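Local structure of copper-containing nitrite reductase (Thermus scotoductus, 6HBE) at residues L77-A82 / G132-E137; I202-V207 / L211-H216. The protein probably catalyses the one-electron reduction of nitrite to nitric oxide, drawing electrons from cytochrome c through its copper centres, as a homotrimer. One frame throughout, in Å; residues are numbered along the deposited sequence.

Contact 1 of 2, residues L77-A82 / G132-E137. With CU (copper (II) ion), chain M.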
loop_
_atom_site.group_PDB
_atom_site.type_symbol
_atom_site.label_atom_id
_atom_site.label_comp_id
_atom_site.label_asym_id
_atom_site.label_seq_id
_atom_site.Cartn_x
_atom_site.Cartn_y
_atom_site.Cartn_z
ATOM N N LEU C 77 -5.987 -8.634 25.805
ATOM C CA LEU C 77 -7.168 -8.451 24.948
ATOM C C LEU C 77 -7.637 -6.993 24.898
ATOM O O LEU C 77 -7.725 -6.301 25.937
ATOM C CB LEU C 77 -8.329 -9.329 25.455
ATOM C CG LEU C 77 -9.685 -9.296 24.730
ATOM C CD1 LEU C 77 -9.548 -9.990 23.376
ATOM C CD2 LEU C 77 -10.766 -9.980 25.571
ATOM N N SER C 78 -7.941 -6.553 23.678
ATOM C CA SER C 78 -8.747 -5.370 23.422
ATOM C C SER C 78 -10.047 -5.785 22.740
ATOM O O SER C 78 -10.040 -6.664 21.888
ATOM C CB SER C 78 -7.988 -4.369 22.513
ATOM O OG SER C 78 -8.857 -3.289 22.189
ATOM N N ILE C 79 -11.152 -5.142 23.103
ATOM C CA ILE C 79 -12.469 -5.499 22.576
ATOM C C ILE C 79 -13.240 -4.226 22.233
ATOM O O ILE C 79 -13.697 -3.479 23.129
ATOM C CB ILE C 79 -13.239 -6.455 23.559
ATOM C CG1 ILE C 79 -14.631 -6.794 23.027
ATOM C CG2 ILE C 79 -13.297 -5.904 24.982
ATOM C CD1 ILE C 79 -15.092 -8.180 23.451
ATOM N N HIS C 80 -13.405 -3.969 20.923
ATOM C CA HIS C 80 -13.831 -2.644 20.464
ATOM C C HIS C 80 -15.292 -2.324 20.796
ATOM O O HIS C 80 -15.669 -1.175 20.703
ATOM C CB HIS C 80 -13.583 -2.430 18.946
ATOM C CG HIS C 80 -12.140 -2.423 18.519
ATOM N ND1 HIS C 80 -11.763 -2.182 17.212
ATOM C CD2 HIS C 80 -10.986 -2.591 19.211
ATOM C CE1 HIS C 80 -10.443 -2.255 17.111
ATOM N NE2 HIS C 80 -9.943 -2.491 18.319
ATOM N N ALA C 81 -16.121 -3.332 21.124
ATOM C CA ALA C 81 -17.503 -3.099 21.627
ATOM C C ALA C 81 -17.603 -2.432 22.998
ATOM O O ALA C 81 -18.699 -1.947 23.376
ATOM C CB ALA C 81 -18.274 -4.420 21.666
ATOM N N ALA C 82 -16.499 -2.381 23.731
ATOM C CA ALA C 82 -16.465 -1.712 25.048
ATOM C C ALA C 82 -16.084 -0.226 24.958
ATOM O O ALA C 82 -14.957 0.079 24.548
ATOM C CB ALA C 82 -15.465 -2.428 25.930
ATOM N N GLY C 132 -10.587 -11.548 16.188
ATOM C CA GLY C 132 -11.922 -12.061 15.896
ATOM C C GLY C 132 -12.987 -10.977 15.883
ATOM O O GLY C 132 -12.660 -9.780 15.928
ATOM N N MET C 133 -14.255 -11.389 15.804
ATOM C CA MET C 133 -15.423 -10.496 15.724
ATOM C C MET C 133 -16.371 -10.623 16.926
ATOM O O MET C 133 -16.674 -11.741 17.372
ATOM C CB MET C 133 -16.219 -10.825 14.428
ATOM C CG MET C 133 -17.541 -10.075 14.180
ATOM S SD MET C 133 -18.524 -10.694 12.762
ATOM C CE MET C 133 -17.416 -10.420 11.359
ATOM N N ILE C 134 -16.898 -9.479 17.386
ATOM C CA ILE C 134 -18.051 -9.429 18.286
ATOM C C ILE C 134 -19.097 -8.547 17.638
ATOM O O ILE C 134 -18.792 -7.414 17.221
ATOM C CB ILE C 134 -17.749 -8.993 19.763
ATOM C CG1 ILE C 134 -19.070 -8.829 20.569
ATOM C CG2 ILE C 134 -16.964 -7.700 19.840
ATOM C CD1 ILE C 134 -18.878 -8.762 22.068
ATOM N N VAL C 135 -20.305 -9.105 17.501
ATOM C CA VAL C 135 -21.464 -8.434 16.943
ATOM C C VAL C 135 -22.441 -8.038 18.049
ATOM O O VAL C 135 -22.778 -8.874 18.919
ATOM C CB VAL C 135 -22.241 -9.341 15.949
ATOM C CG1 VAL C 135 -23.452 -8.625 15.378
ATOM C CG2 VAL C 135 -21.328 -9.815 14.818
ATOM N N VAL C 136 -22.905 -6.798 17.971
ATOM C CA VAL C 136 -23.946 -6.224 18.841
ATOM C C VAL C 136 -25.160 -5.889 17.988
ATOM O O VAL C 136 -25.182 -4.902 17.263
ATOM C CB VAL C 136 -23.441 -4.970 19.611
ATOM C CG1 VAL C 136 -24.512 -4.439 20.567
ATOM C CG2 VAL C 136 -22.179 -5.281 20.388
ATOM N N GLU C 137 -26.183 -6.743 18.056
ATOM C CA GLU C 137 -27.389 -6.579 17.227
ATOM C C GLU C 137 -28.232 -5.422 17.749
ATOM O O GLU C 137 -28.569 -5.428 18.939
ATOM C CB GLU C 137 -28.307 -7.810 17.329
ATOM C CG GLU C 137 -28.197 -8.840 16.250
ATOM C CD GLU C 137 -28.312 -8.338 14.799
ATOM O OE1 GLU C 137 -27.424 -8.728 14.070
ATOM O OE2 GLU C 137 -29.265 -7.658 14.356
HETATM CU CU CU M . -7.884 -2.432 18.473
HETATM O O HOH W 1 -7.616 -1.643 20.234
#
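Ile-79 and Ala-81, which both lean on Ile-134, are neighbours in sequence of the copper ligand His-80: a wholly apolar contact formed by the two residues that flank a metal-binding histidine. The two segments share no hydrogen bond. Their strands belong to one sheet, with strand 109-114 running between them, and the two segments touch through side chains alone. CG2 of Ile-134 is the common point: Ala-81 CB lies 4.0 Å from it and Ile-79 CG1 4.1 Å from it. With its CG1 anti to the backbone N (chi1 174°), Ile-134 keeps CG2 near its own backbone and sends CD1 onward to within 4.1 Å of Ile-79 CD1. The two isoleucine side chains cross at about a right angle, the CG1-CD1 arm of Ile-79 lying against CG2 and CD1 of Ile-134. Ala-81 CB also meets one methyl of Val-136, CG2, at 4.2 Å, so this single carbon rests against two strand residues that face the same way. A type I turn over Ile-79 to Ala-82, closed by Ala-82 N to Ile-79 O at 3.1 Å, brings the Ala-81 methyl round toward the strand. Phe-103 of strand 98-104, in the facing sheet, packs on both Ile-79 and Ala-81.

The same turn starts the imidazole of His-80 in another direction. Its NE2 binds copper at 2.1 Å, and a water completes the coordination with His-114 and with His-267 of a neighbouring subunit. Ser-78 OG, lying in the plane of the imidazole at its edge, hydrogen-bonds that water at 2.8 Å, while ND1 is held by Gln-239 of the neighbouring subunit. A copper bound by three histidines and a water between two subunits, backed by the core of a cupredoxin beta sandwich, is the type 2 centre of copper nitrite reductases.

Contact 2 of 2, residues I202-V207 / L211-H216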
loop_
_atom_site.group_PDB
_atom_site.type_symbol
_atom_site.label_atom_id
_atom_site.label_comp_id
_atom_site.label_asym_id
_atom_site.label_seq_id
_atom_site.Cartn_x
_atom_site.Cartn_y
_atom_site.Cartn_z
ATOM N N ILE C 202 -25.169 -9.596 5.588
ATOM C CA ILE C 202 -23.730 -9.903 5.625
ATOM C C ILE C 202 -23.135 -9.000 6.720
ATOM O O ILE C 202 -23.412 -7.796 6.758
ATOM C CB ILE C 202 -23.049 -9.646 4.256
ATOM C CG1 ILE C 202 -23.699 -10.513 3.157
ATOM C CG2 ILE C 202 -21.539 -9.932 4.314
ATOM C CD1 ILE C 202 -23.390 -10.056 1.746
ATOM N N TYR C 203 -22.372 -9.593 7.617
ATOM C CA TYR C 203 -21.659 -8.880 8.684
ATOM C C TYR C 203 -20.178 -8.993 8.294
ATOM O O TYR C 203 -19.605 -10.087 8.371
ATOM C CB TYR C 203 -21.941 -9.539 10.035
ATOM C CG TYR C 203 -23.408 -9.514 10.492
ATOM C CD1 TYR C 203 -24.347 -10.420 9.969
ATOM C CD2 TYR C 203 -23.838 -8.622 11.466
ATOM C CE1 TYR C 203 -25.675 -10.416 10.395
ATOM C CE2 TYR C 203 -25.170 -8.595 11.903
ATOM C CZ TYR C 203 -26.088 -9.493 11.349
ATOM O OH TYR C 203 -27.408 -9.505 11.763
ATOM N N PHE C 204 -19.575 -7.874 7.869
ATOM C CA PHE C 204 -18.204 -7.878 7.301
ATOM C C PHE C 204 -17.248 -7.056 8.154
ATOM O O PHE C 204 -17.536 -5.889 8.432
ATOM C CB PHE C 204 -18.230 -7.298 5.883
ATOM C CG PHE C 204 -16.853 -7.167 5.249
ATOM C CD1 PHE C 204 -16.059 -8.278 5.084
ATOM C CD2 PHE C 204 -16.396 -5.948 4.768
ATOM C CE1 PHE C 204 -14.809 -8.188 4.508
ATOM C CE2 PHE C 204 -15.149 -5.858 4.147
ATOM C CZ PHE C 204 -14.349 -6.982 4.051
ATOM N N LEU C 205 -16.099 -7.643 8.527
ATOM C CA LEU C 205 -15.045 -6.931 9.243
ATOM C C LEU C 205 -13.738 -7.166 8.516
ATOM O O LEU C 205 -13.321 -8.316 8.330
ATOM C CB LEU C 205 -14.944 -7.437 10.697
ATOM C CG LEU C 205 -13.745 -6.990 11.561
ATOM C CD1 LEU C 205 -13.753 -5.513 11.806
ATOM C CD2 LEU C 205 -13.667 -7.720 12.886
ATOM N N ASN C 206 -13.068 -6.079 8.127
ATOM C CA ASN C 206 -11.684 -6.180 7.576
ATOM C C ASN C 206 -10.744 -5.986 8.753
ATOM O O ASN C 206 -10.626 -4.853 9.250
ATOM C CB ASN C 206 -11.377 -5.105 6.495
ATOM C CG ASN C 206 -9.969 -5.213 5.932
ATOM O OD1 ASN C 206 -9.271 -6.232 6.121
ATOM N ND2 ASN C 206 -9.509 -4.139 5.244
ATOM N N VAL C 207 -10.048 -7.031 9.182
ATOM C CA VAL C 207 -9.094 -6.859 10.295
ATOM C C VAL C 207 -7.729 -6.323 9.800
ATOM O O VAL C 207 -6.924 -5.861 10.589
ATOM C CB VAL C 207 -8.847 -8.115 11.166
ATOM C CG1 VAL C 207 -10.131 -8.709 11.709
ATOM C CG2 VAL C 207 -8.008 -9.155 10.464
ATOM N N LEU C 211 -3.948 -3.724 4.914
ATOM C CA LEU C 211 -4.529 -3.429 3.576
ATOM C C LEU C 211 -6.025 -3.080 3.627
ATOM O O LEU C 211 -6.758 -3.545 4.517
ATOM C CB LEU C 211 -4.280 -4.571 2.611
ATOM C CG LEU C 211 -2.821 -4.991 2.541
ATOM C CD1 LEU C 211 -2.670 -6.231 1.730
ATOM C CD2 LEU C 211 -1.895 -3.855 2.048
ATOM N N THR C 212 -6.443 -2.245 2.682
ATOM C CA THR C 212 -7.851 -1.814 2.585
ATOM C C THR C 212 -8.577 -2.837 1.701
ATOM O O THR C 212 -7.941 -3.521 0.878
ATOM C CB THR C 212 -7.870 -0.375 2.008
ATOM O OG1 THR C 212 -7.281 0.522 2.976
ATOM C CG2 THR C 212 -9.283 0.120 1.614
ATOM N N SER C 213 -9.894 -2.934 1.873
ATOM C CA SER C 213 -10.781 -3.860 1.144
ATOM C C SER C 213 -11.904 -3.085 0.484
ATOM O O SER C 213 -12.351 -2.066 1.022
ATOM C CB SER C 213 -11.370 -4.896 2.106
ATOM O OG SER C 213 -12.178 -5.872 1.438
ATOM N N THR C 214 -12.371 -3.566 -0.668
ATOM C CA THR C 214 -13.586 -3.064 -1.314
ATOM C C THR C 214 -14.451 -4.286 -1.625
ATOM O O THR C 214 -14.317 -4.911 -2.686
ATOM C CB THR C 214 -13.323 -2.193 -2.585
ATOM O OG1 THR C 214 -12.325 -2.805 -3.418
ATOM C CG2 THR C 214 -12.816 -0.795 -2.172
ATOM N N LEU C 215 -15.352 -4.616 -0.702
ATOM C CA LEU C 215 -16.162 -5.851 -0.827
ATOM C C LEU C 215 -17.213 -5.716 -1.923
ATOM O O LEU C 215 -17.829 -4.668 -2.042
ATOM C CB LEU C 215 -16.840 -6.238 0.485
ATOM C CG LEU C 215 -17.385 -7.669 0.573
ATOM C CD1 LEU C 215 -16.274 -8.691 0.589
ATOM C CD2 LEU C 215 -18.222 -7.853 1.820
ATOM N N HIS C 216 -17.377 -6.772 -2.719
ATOM C CA HIS C 216 -18.199 -6.747 -3.943
ATOM C C HIS C 216 -18.874 -8.120 -4.147
ATOM O O HIS C 216 -18.281 -9.143 -3.778
ATOM C CB HIS C 216 -17.313 -6.378 -5.146
ATOM C CG HIS C 216 -17.977 -6.532 -6.488
ATOM N ND1 HIS C 216 -18.940 -5.657 -6.961
ATOM C CD2 HIS C 216 -17.777 -7.440 -7.475
ATOM C CE1 HIS C 216 -19.317 -6.031 -8.172
ATOM N NE2 HIS C 216 -18.625 -7.113 -8.510
#
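ND2 of Asn-206 serves two carbonyls, giving one hydrogen bond to Leu-211 O across the contact and another to Ala-243 O of strand 241-243. The two segments form a beta arch: the chain leaves one sheet of the second cupredoxin domain on strand 199-208 and returns in the facing sheet on strand 213-217, the axes of 202-207 and 213-216 running nearly antiparallel, at 156°. The bond to Leu-211 O measures 2.9 Å from ND2 and is fairly straight, 159° at the hydrogen; it uses a lone pair in the carbonyl plane and keeps close to the amide plane of Asn-206. OD1 of Asn-206 accepts from Gly-208 N, so both ends of the amide are engaged and its rotation is fixed. With an alanine here, Leu-211 O and Ala-243 O would probably lose their shared donor and Gly-208 N its acceptor, leaving the bend between the strands more mobile.

Deeper between the sheets the contact turns apolar. Phe-204, its CG trans to the backbone N (chi1 176°), projects toward the opposite strand and receives Leu-215 CD2 over one face in a CH-pi contact, 3.9 Å from the ring centroid. Ser-213 reaches the same ring at its edge: while OG hydrogen-bonds Gln-160 OE1, it lies 3.6 Å from Phe-204 CZ.

Overall arrangement
Both contacts are buried, contact 1 throughout, contact 2 except at Leu-211 and Thr-212, which are partly exposed; they lie in successive cupredoxin domains. Contact 1 joins elements of a single sheet over an intervening strand through aliphatic side-chain carbons alone, whereas contact 2 spans two facing sheets and adds a hydrogen bond from a side-chain amide to a backbone carbonyl where the chain turns. The domains abut here: Met-133 CE packs 3.7 Å from Tyr-203 O, and Gly-132 O meets Leu-205 CD2. Each contact also reaches an intersubunit copper, though not the same one: contact 1 supplies a ligand, contact 2 the ring of His-216, which lies against the ligand His-80 of a neighbouring subunit.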